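NUDIX hydrolase (PDB 3QSJ) probably hydrolyses phosphorus-containing anhydride bonds, as Nudix enzymes do with magnesium or manganese, and binds a calcium ion in the crystal. Local coordinates at residues D132-T144 / V150-Q162. Numbering follows the deposited sequence.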
# COMPACT_ATOMS: atom_id res chain seq x y z
N ASP A 132 3.89 5.10 -12.64
CA ASP A 132 2.89 4.82 -13.69
C ASP A 132 1.64 4.47 -12.85
O ASP A 132 1.46 3.32 -12.39
CB ASP A 132 3.34 3.62 -14.56
CG ASP A 132 2.26 3.25 -15.58
OD1 ASP A 132 1.18 3.93 -15.59
OD2 ASP A 132 2.49 2.29 -16.38
N LEU A 133 0.77 5.46 -12.67
CA LEU A 133 -0.46 5.24 -11.87
C LEU A 133 -1.48 4.29 -12.54
O LEU A 133 -2.34 3.74 -11.85
CB LEU A 133 -1.11 6.60 -11.59
CG LEU A 133 -0.19 7.52 -10.76
CD1 LEU A 133 -0.87 8.90 -10.50
CD2 LEU A 133 0.31 6.81 -9.44
N GLY A 134 -1.29 4.03 -13.83
CA GLY A 134 -2.11 3.10 -14.59
C GLY A 134 -1.97 1.67 -14.07
O GLY A 134 -2.80 0.79 -14.38
N LEU A 135 -0.90 1.40 -13.33
CA LEU A 135 -0.62 0.07 -12.71
C LEU A 135 -1.37 -0.10 -11.38
O LEU A 135 -1.35 -1.20 -10.82
CB LEU A 135 0.87 -0.12 -12.53
CG LEU A 135 1.65 -0.31 -13.83
CD1 LEU A 135 3.16 -0.39 -13.51
CD2 LEU A 135 1.21 -1.59 -14.55
N LEU A 136 -2.07 0.93 -10.91
CA LEU A 136 -2.87 0.79 -9.65
C LEU A 136 -4.34 0.88 -9.92
O LEU A 136 -4.73 1.63 -10.84
CB LEU A 136 -2.53 1.92 -8.64
CG LEU A 136 -1.36 1.57 -7.69
CD1 LEU A 136 -0.00 1.34 -8.49
CD2 LEU A 136 -1.12 2.79 -6.80
N ARG A 137 -5.12 0.12 -9.17
CA ARG A 137 -6.55 0.16 -9.25
C ARG A 137 -7.09 0.69 -7.92
O ARG A 137 -6.78 0.15 -6.86
CB ARG A 137 -7.09 -1.26 -9.55
CG ARG A 137 -8.60 -1.35 -9.58
CD ARG A 137 -9.10 -2.81 -9.56
NE ARG A 137 -10.56 -2.84 -9.67
CZ ARG A 137 -11.23 -2.82 -10.82
NH1 ARG A 137 -10.58 -2.79 -11.98
NH2 ARG A 137 -12.58 -2.78 -10.82
N ARG A 138 -7.95 1.72 -7.97
CA ARG A 138 -8.65 2.14 -6.75
C ARG A 138 -9.64 1.04 -6.42
O ARG A 138 -10.48 0.68 -7.26
CB ARG A 138 -9.37 3.49 -6.99
CG ARG A 138 -10.24 3.81 -5.83
CD ARG A 138 -10.87 5.20 -5.87
NE ARG A 138 -11.99 5.27 -4.93
CZ ARG A 138 -12.57 6.42 -4.57
NH1 ARG A 138 -12.10 7.59 -5.03
NH2 ARG A 138 -13.60 6.42 -3.74
N ILE A 139 -9.55 0.49 -5.16
CA ILE A 139 -10.49 -0.56 -4.77
C ILE A 139 -11.39 -0.19 -3.59
O ILE A 139 -12.30 -0.93 -3.25
CB ILE A 139 -9.77 -1.89 -4.52
CG1 ILE A 139 -8.71 -1.70 -3.38
CG2 ILE A 139 -9.13 -2.36 -5.83
CD1 ILE A 139 -8.05 -3.07 -2.94
N GLY A 140 -11.12 0.94 -2.95
CA GLY A 140 -12.03 1.32 -1.89
C GLY A 140 -11.68 2.61 -1.21
O GLY A 140 -10.59 3.15 -1.41
N ARG A 141 -12.61 3.07 -0.35
CA ARG A 141 -12.33 4.25 0.47
C ARG A 141 -13.07 4.02 1.77
O ARG A 141 -14.25 3.64 1.74
CB ARG A 141 -12.81 5.52 -0.22
CG ARG A 141 -12.53 6.79 0.56
CD ARG A 141 -13.16 7.99 -0.16
NE ARG A 141 -12.93 9.22 0.61
CZ ARG A 141 -13.19 10.45 0.20
NH1 ARG A 141 -13.79 10.66 -0.98
NH2 ARG A 141 -12.86 11.50 0.96
N PHE A 142 -12.35 4.16 2.88
CA PHE A 142 -12.96 3.88 4.19
C PHE A 142 -12.64 4.96 5.17
O PHE A 142 -11.47 5.30 5.39
CB PHE A 142 -12.49 2.51 4.71
CG PHE A 142 -13.00 1.40 3.85
CD1 PHE A 142 -14.36 1.10 3.81
CD2 PHE A 142 -12.15 0.71 3.00
CE1 PHE A 142 -14.86 0.15 2.94
CE2 PHE A 142 -12.65 -0.29 2.16
CZ PHE A 142 -14.00 -0.56 2.15
N VAL A 143 -13.68 5.44 5.86
CA VAL A 143 -13.47 6.45 6.87
C VAL A 143 -13.70 5.75 8.23
O VAL A 143 -14.76 5.11 8.47
CB VAL A 143 -14.45 7.66 6.69
CG1 VAL A 143 -14.22 8.72 7.78
CG2 VAL A 143 -14.36 8.27 5.30
N THR A 144 -12.74 5.93 9.16
CA THR A 144 -12.91 5.33 10.47
C THR A 144 -14.23 5.86 11.06
O THR A 144 -14.49 7.07 10.96
CB THR A 144 -11.73 5.74 11.35
OG1 THR A 144 -10.53 5.57 10.59
CG2 THR A 144 -11.71 4.95 12.69
N VAL A 150 -9.16 8.06 17.04
CA VAL A 150 -8.18 8.38 15.99
C VAL A 150 -8.86 7.95 14.71
O VAL A 150 -9.35 6.81 14.64
CB VAL A 150 -6.78 7.71 16.19
CG1 VAL A 150 -5.88 7.93 14.98
CG2 VAL A 150 -6.10 8.20 17.47
N ARG A 151 -8.99 8.89 13.72
CA ARG A 151 -9.73 8.59 12.51
C ARG A 151 -8.95 8.91 11.26
O ARG A 151 -8.17 9.87 11.25
CB ARG A 151 -11.07 9.40 12.47
CG ARG A 151 -12.00 9.17 13.68
CD ARG A 151 -13.22 10.04 13.48
NE ARG A 151 -14.10 9.49 12.45
CZ ARG A 151 -15.11 10.13 11.88
NH1 ARG A 151 -15.40 11.39 12.23
NH2 ARG A 151 -15.87 9.51 11.00
N PHE A 152 -9.12 8.07 10.21
CA PHE A 152 -8.51 8.24 8.92
C PHE A 152 -9.56 8.19 7.86
O PHE A 152 -10.57 7.49 8.01
CB PHE A 152 -7.51 7.11 8.59
CG PHE A 152 -6.35 7.05 9.54
CD1 PHE A 152 -5.26 7.92 9.39
CD2 PHE A 152 -6.41 6.25 10.68
CE1 PHE A 152 -4.24 7.97 10.35
CE2 PHE A 152 -5.37 6.27 11.61
CZ PHE A 152 -4.29 7.11 11.43
N ASP A 153 -9.23 8.78 6.72
CA ASP A 153 -10.10 8.63 5.54
C ASP A 153 -9.14 8.02 4.56
O ASP A 153 -8.26 8.72 4.03
CB ASP A 153 -10.56 10.01 5.10
CG ASP A 153 -11.44 10.03 3.88
OD1 ASP A 153 -11.47 9.02 3.16
OD2 ASP A 153 -12.09 11.05 3.65
N THR A 154 -9.21 6.68 4.41
CA THR A 154 -8.15 5.94 3.72
C THR A 154 -8.56 5.44 2.35
O THR A 154 -9.62 4.82 2.22
CB THR A 154 -7.76 4.75 4.59
OG1 THR A 154 -7.38 5.23 5.90
CG2 THR A 154 -6.57 3.92 3.94
N ARG A 155 -7.72 5.71 1.35
CA ARG A 155 -7.94 5.31 -0.04
C ARG A 155 -7.15 4.03 -0.25
O ARG A 155 -5.97 4.01 0.03
CB ARG A 155 -7.44 6.40 -1.00
CG ARG A 155 -8.23 6.46 -2.34
CD ARG A 155 -9.71 6.92 -2.20
NE ARG A 155 -9.84 8.15 -1.42
CZ ARG A 155 -9.91 9.39 -1.93
NH1 ARG A 155 -9.84 9.60 -3.25
NH2 ARG A 155 -10.00 10.43 -1.12
N PHE A 156 -7.79 2.97 -0.75
CA PHE A 156 -7.12 1.69 -0.96
C PHE A 156 -6.86 1.48 -2.50
O PHE A 156 -7.75 1.63 -3.32
CB PHE A 156 -8.06 0.53 -0.49
CG PHE A 156 -8.06 0.39 1.02
CD1 PHE A 156 -7.31 -0.60 1.63
CD2 PHE A 156 -8.69 1.34 1.82
CE1 PHE A 156 -7.24 -0.69 3.05
CE2 PHE A 156 -8.61 1.26 3.24
CZ PHE A 156 -7.87 0.26 3.83
N PHE A 157 -5.66 1.06 -2.82
CA PHE A 157 -5.24 0.78 -4.18
C PHE A 157 -4.71 -0.63 -4.22
O PHE A 157 -4.08 -1.13 -3.24
CB PHE A 157 -4.12 1.78 -4.64
CG PHE A 157 -4.69 3.16 -4.76
CD1 PHE A 157 -5.35 3.56 -5.93
CD2 PHE A 157 -4.56 4.07 -3.73
CE1 PHE A 157 -5.86 4.86 -6.05
CE2 PHE A 157 -5.10 5.36 -3.84
CZ PHE A 157 -5.85 5.69 -4.95
N LEU A 158 -4.88 -1.23 -5.38
CA LEU A 158 -4.37 -2.58 -5.64
C LEU A 158 -3.33 -2.52 -6.78
O LEU A 158 -3.53 -1.78 -7.74
CB LEU A 158 -5.58 -3.43 -6.11
CG LEU A 158 -5.28 -4.89 -6.42
CD1 LEU A 158 -5.15 -5.69 -5.08
CD2 LEU A 158 -6.46 -5.54 -7.20
N CYS A 159 -2.27 -3.35 -6.70
CA CYS A 159 -1.32 -3.51 -7.81
C CYS A 159 -0.74 -4.88 -7.74
O CYS A 159 -0.91 -5.59 -6.74
CB CYS A 159 -0.24 -2.44 -7.85
SG CYS A 159 0.91 -2.53 -6.47
N VAL A 160 -0.12 -5.30 -8.83
CA VAL A 160 0.41 -6.66 -8.89
C VAL A 160 1.93 -6.60 -8.73
O VAL A 160 2.59 -5.75 -9.35
CB VAL A 160 0.03 -7.27 -10.27
CG1 VAL A 160 0.64 -8.68 -10.41
CG2 VAL A 160 -1.47 -7.35 -10.39
N GLY A 161 2.45 -7.46 -7.87
CA GLY A 161 3.90 -7.53 -7.64
C GLY A 161 4.43 -8.93 -7.90
O GLY A 161 5.12 -9.49 -7.05
N GLN A 162 4.15 -9.51 -9.08
CA GLN A 162 4.59 -10.88 -9.40
C GLN A 162 6.12 -10.97 -9.52
O GLN A 162 6.71 -12.05 -9.36
CB GLN A 162 3.93 -11.32 -10.71
CG GLN A 162 3.84 -12.83 -10.90
CD GLN A 162 2.80 -13.44 -9.98
OE1 GLN A 162 1.64 -13.01 -9.94
NE2 GLN A 162 3.22 -14.50 -9.26
O HOH W 1 -0.19 -3.63 -11.22
O HOH W 2 -9.60 4.66 7.28
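Arg-141 and Asp-153 face each other as a non-hydrogen-bonded pair in the antiparallel hairpin of strands 137-143 and 151-160, and the arginine is worth following outward. Its CB rests against Arg-155 CD, while CG and CD each touch both Asp-153 OD1 and Arg-155 NE. Because the chain is extended, with CG trans to the backbone N (chi1 -179°), NE and NH2 reach the carboxylate side-on. NE bonds to Asp-153 OD1 at 2.9 Å on its syn lone pair, NH2 to Asp-153 OD2 at 2.8 Å, and the two planes are nearly coplanar. Arg-155 NH2 lies over one face of the guanidinium, 3.5 Å from Arg-141 CZ; NH1 is near it too and makes a long, weak ion pair with Asp-69. In Arg-155 the chi2 bend sets CD over a face of the Arg-138 guanidinium, and the chi3 bend turns the head toward Arg-141. Arg-138 forms salt bridges with Asp-69 and Asp-72, Arg-155 with Asp-71 and Asp-72, probably offsetting the close positive charges. A leucine in place of Arg-141 would probably leave the Asp-153 carboxylate without its two donors and Arg-155 NH2 without the guanidinium face beneath it.

On the other face, the edge of Phe-142 points at the face of Phe-156 in an offset edge-to-face pair, centroids 5.6 Å apart. Just before it, Ile-139 and Gly-140 both face Phe-156 in a classic beta bulge: Ile-139 N bonds to Phe-156 O at 2.8 Å, Gly-140 N only weakly. At the turn end, Arg-151 grips Thr-144 O through NE and NH2.

Strand 151-160 pairs in parallel with strand 7-18, joining the hairpin to the mixed Nudix sheet. Leu-136 and Arg-155 touch helix 72-87, which carries the calcium ligands Glu-82 and Glu-86; on the opposite face, Leu-158 packs against helix 213-219.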